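PDB 5AH1: triacylglycerol lipase from Clostridium botulinum, which hydrolyses ester bonds, including those of synthetic polyesters and probably those of triacylglycerols, as a zinc-binding alpha/beta-hydrolase. Local coordinates for residues S399-E404 with G413-M418. Numbering follows the deposited sequence.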
ATOM      1  N   SER A 399       6.865   8.163 -15.954  1.00  7.42           N
ATOM      2  CA  SER A 399       5.588   7.602 -16.377  1.00  7.51           C
ATOM      3  C   SER A 399       5.011   8.304 -17.590  1.00  6.73           C
ATOM      4  O   SER A 399       5.158   9.511 -17.745  1.00  7.87           O
ATOM      5  CB  SER A 399       4.563   7.693 -15.231  1.00  7.43           C
ATOM      6  OG  SER A 399       3.332   7.067 -15.577  1.00  7.55           O
ATOM      7  N   ASN A 400       4.282   7.526 -18.388  1.00  6.98           N
ATOM      8  CA  ASN A 400       3.446   8.051 -19.464  1.00  7.70           C
ATOM      9  C   ASN A 400       1.957   8.042 -19.108  1.00  9.06           C
ATOM     10  O   ASN A 400       1.123   8.406 -19.923  1.00 10.22           O
ATOM     11  CB  ASN A 400       3.634   7.243 -20.741  1.00  8.13           C
ATOM     12  CG  ASN A 400       5.051   7.260 -21.246  1.00  8.71           C
ATOM     13  OD1 ASN A 400       5.661   8.317 -21.352  1.00  8.63           O
ATOM     14  ND2 ASN A 400       5.568   6.091 -21.597  1.00  8.56           N
ATOM     15  N   ASP A 401       1.603   7.650 -17.894  1.00  7.99           N
ATOM     16  CA  ASP A 401       0.189   7.594 -17.514  1.00  7.94           C
ATOM     17  C   ASP A 401      -0.427   8.983 -17.520  1.00  8.31           C
ATOM     18  O   ASP A 401       0.232   9.982 -17.195  1.00  8.73           O
ATOM     19  CB  ASP A 401       0.026   7.019 -16.108  1.00  7.79           C
ATOM     20  CG  ASP A 401       0.296   5.524 -16.014  1.00  7.67           C
ATOM     21  OD1 ASP A 401       0.709   4.879 -17.005  1.00  9.10           O
ATOM     22  OD2 ASP A 401       0.047   4.987 -14.913  1.00  8.29           O
ATOM     23  N   VAL A 402      -1.702   9.050 -17.897  1.00  8.76           N
ATOM     24  CA  VAL A 402      -2.462  10.286 -17.830  1.00  8.88           C
ATOM     25  C   VAL A 402      -3.111  10.377 -16.460  1.00  8.45           C
ATOM     26  O   VAL A 402      -3.691   9.395 -15.976  1.00  8.81           O
ATOM     27  CB  VAL A 402      -3.512  10.331 -18.952  1.00 10.16           C
ATOM     28  CG1 VAL A 402      -4.467  11.527 -18.788  1.00 11.71           C
ATOM     29  CG2 VAL A 402      -2.813  10.400 -20.295  1.00 12.06           C
ATOM     30  N   ILE A 403      -3.031  11.563 -15.868  1.00  8.68           N
ATOM     31  CA  ILE A 403      -3.700  11.884 -14.611  1.00  9.50           C
ATOM     32  C   ILE A 403      -4.545  13.126 -14.804  1.00 10.74           C
ATOM     33  O   ILE A 403      -4.049  14.150 -15.269  1.00 12.08           O
ATOM     34  CB  ILE A 403      -2.668  12.158 -13.475  1.00  9.49           C
ATOM     35  CG1 ILE A 403      -1.697  10.983 -13.318  1.00  8.49           C
ATOM     36  CG2 ILE A 403      -3.372  12.475 -12.153  1.00 10.92           C
ATOM     37  CD1 ILE A 403      -0.530  11.285 -12.396  1.00  9.29           C
ATOM     38  N   GLU A 404      -5.820  13.039 -14.449  1.00 11.52           N
ATOM     39  CA  GLU A 404      -6.684  14.213 -14.431  1.00 13.70           C
ATOM     40  C   GLU A 404      -7.446  14.235 -13.128  1.00 13.01           C
ATOM     41  O   GLU A 404      -7.838  13.190 -12.609  1.00 13.25           O
ATOM     42  CB  GLU A 404      -7.704  14.167 -15.560  1.00 17.94           C
ATOM     43  CG  GLU A 404      -7.154  14.117 -16.965  1.00 22.96           C
ATOM     44  CD  GLU A 404      -8.285  14.040 -18.002  1.00 27.80           C
ATOM     45  OE1 GLU A 404      -9.456  14.335 -17.643  1.00 30.45           O
ATOM     46  OE2 GLU A 404      -8.018  13.676 -19.168  1.00 29.50           O
ATOM     47  N   GLY A 413      -8.656   3.741 -18.281  1.00  9.59           N
ATOM     48  CA  GLY A 413      -7.314   3.759 -18.841  1.00  9.29           C
ATOM     49  C   GLY A 413      -6.412   4.884 -18.381  1.00  9.38           C
ATOM     50  O   GLY A 413      -5.329   5.073 -18.929  1.00  9.69           O
ATOM     51  N   GLN A 414      -6.837   5.622 -17.360  1.00  9.28           N
ATOM     52  CA  GLN A 414      -6.065   6.735 -16.845  1.00  9.95           C
ATOM     53  C   GLN A 414      -6.443   6.954 -15.381  1.00  9.36           C
ATOM     54  O   GLN A 414      -7.395   6.350 -14.883  1.00 10.29           O
ATOM     55  CB  GLN A 414      -6.307   7.982 -17.690  1.00 10.54           C
ATOM     56  CG  GLN A 414      -7.729   8.486 -17.705  1.00 11.56           C
ATOM     57  CD  GLN A 414      -7.840   9.658 -18.645  1.00 12.75           C
ATOM     58  OE1 GLN A 414      -7.584   9.535 -19.835  1.00 15.20           O
ATOM     59  NE2 GLN A 414      -8.161  10.812 -18.109  1.00 13.26           N
ATOM     60  N   TRP A 415      -5.707   7.815 -14.699  1.00  8.60           N
ATOM     61  CA  TRP A 415      -5.939   8.104 -13.288  1.00  7.99           C
ATOM     62  C   TRP A 415      -7.006   9.173 -13.086  1.00  8.50           C
ATOM     63  O   TRP A 415      -6.880  10.288 -13.579  1.00  9.34           O
ATOM     64  CB  TRP A 415      -4.627   8.551 -12.627  1.00  7.78           C
ATOM     65  CG  TRP A 415      -3.646   7.440 -12.598  1.00  8.24           C
ATOM     66  CD1 TRP A 415      -2.751   7.105 -13.570  1.00  8.25           C
ATOM     67  CD2 TRP A 415      -3.537   6.445 -11.586  1.00  7.56           C
ATOM     68  NE1 TRP A 415      -2.073   5.966 -13.221  1.00  7.23           N
ATOM     69  CE2 TRP A 415      -2.518   5.553 -11.989  1.00  7.25           C
ATOM     70  CE3 TRP A 415      -4.155   6.249 -10.348  1.00  8.11           C
ATOM     71  CZ2 TRP A 415      -2.158   4.455 -11.219  1.00  7.56           C
ATOM     72  CZ3 TRP A 415      -3.804   5.166  -9.586  1.00  8.27           C
ATOM     73  CH2 TRP A 415      -2.799   4.283 -10.011  1.00  8.36           C
ATOM     74  N   ASN A 416      -8.016   8.802 -12.318  1.00  8.02           N
ATOM     75  CA  ASN A 416      -9.085   9.689 -11.876  1.00  8.99           C
ATOM     76  C   ASN A 416      -8.642  10.086 -10.464  1.00  8.52           C
ATOM     77  O   ASN A 416      -8.795   9.317  -9.512  1.00  8.94           O
ATOM     78  CB  ASN A 416     -10.431   8.972 -11.851  1.00  9.84           C
ATOM     79  CG  ASN A 416     -10.882   8.520 -13.224  1.00 10.51           C
ATOM     80  OD1 ASN A 416     -11.720   9.167 -13.850  1.00 11.58           O
ATOM     81  ND2 ASN A 416     -10.383   7.392 -13.683  1.00 12.18           N
ATOM     82  N   ALA A 417      -8.030  11.266 -10.356  1.00  8.44           N
ATOM     83  CA  ALA A 417      -7.485  11.758  -9.092  1.00  9.42           C
ATOM     84  C   ALA A 417      -8.615  12.388  -8.280  1.00  8.72           C
ATOM     85  O   ALA A 417      -9.163  13.428  -8.641  1.00  9.49           O
ATOM     86  CB  ALA A 417      -6.340  12.743  -9.337  1.00 10.22           C
ATOM     87  N   MET A 418      -8.988  11.710  -7.198  1.00  8.90           N
ATOM     88  CA  MET A 418     -10.221  12.020  -6.486  1.00 10.00           C
ATOM     89  C   MET A 418     -10.005  13.154  -5.470  1.00 10.26           C
ATOM     90  O   MET A 418      -8.868  13.521  -5.166  1.00 10.50           O
ATOM     91  CB  MET A 418     -10.768  10.733  -5.842  1.00  9.77           C
ATOM     92  CG  MET A 418     -10.966   9.614  -6.856  1.00 10.77           C
ATOM     93  SD  MET A 418     -12.158  10.030  -8.162  1.00 11.18           S
ATOM     94  CE  MET A 418     -13.700  10.024  -7.248  1.00 12.87           C
TER
HETATM   95  O   HOH W   1      -2.916   6.529 -18.940  1.00 10.73           O
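Asp401 receives the indole N-H of Trp415 in a nearly straight bond, OD2 to NE1 2.9 Å; the donor lies on the anti side of OD2, 28° out of the carboxylate plane. Aspartate suits the place as a short acceptor for the one polar atom of a buried indole. In Trp415, chi1 sets CG beside the backbone N, and chi2 (87°) turns the NE1 edge to Asp401. On the sheet face of Ile403 and Trp415, beta-branched Ile403 gives CG1 to Trp415 CB at 3.9 Å and CG2 to Ala417, whose methyl side chain leaves room for it. Gln414, extended beyond CG, passes Val402 CG1 and reaches across to Glu404, its amide donating NE2 to OE2 at 3.1 Å from above the carboxylate plane. Between the segments run three backbone bonds, Trp415 N to Val402 O, Glu404 N to Trp415 O and Ala417 N to Glu404 O, in parallel register. A water joins Val402 N to Gly413 O. Farther out, Ser399 OG accepts Asp401 N in an ST turn, and Asn416 ND2 bonds to Tyr328 O on strand 327-331. At this edge of the alpha/beta-hydrolase sheet, Asp401 OD1 takes Ala322 N while OD2 takes the indole, which would probably favour the charged carboxylate.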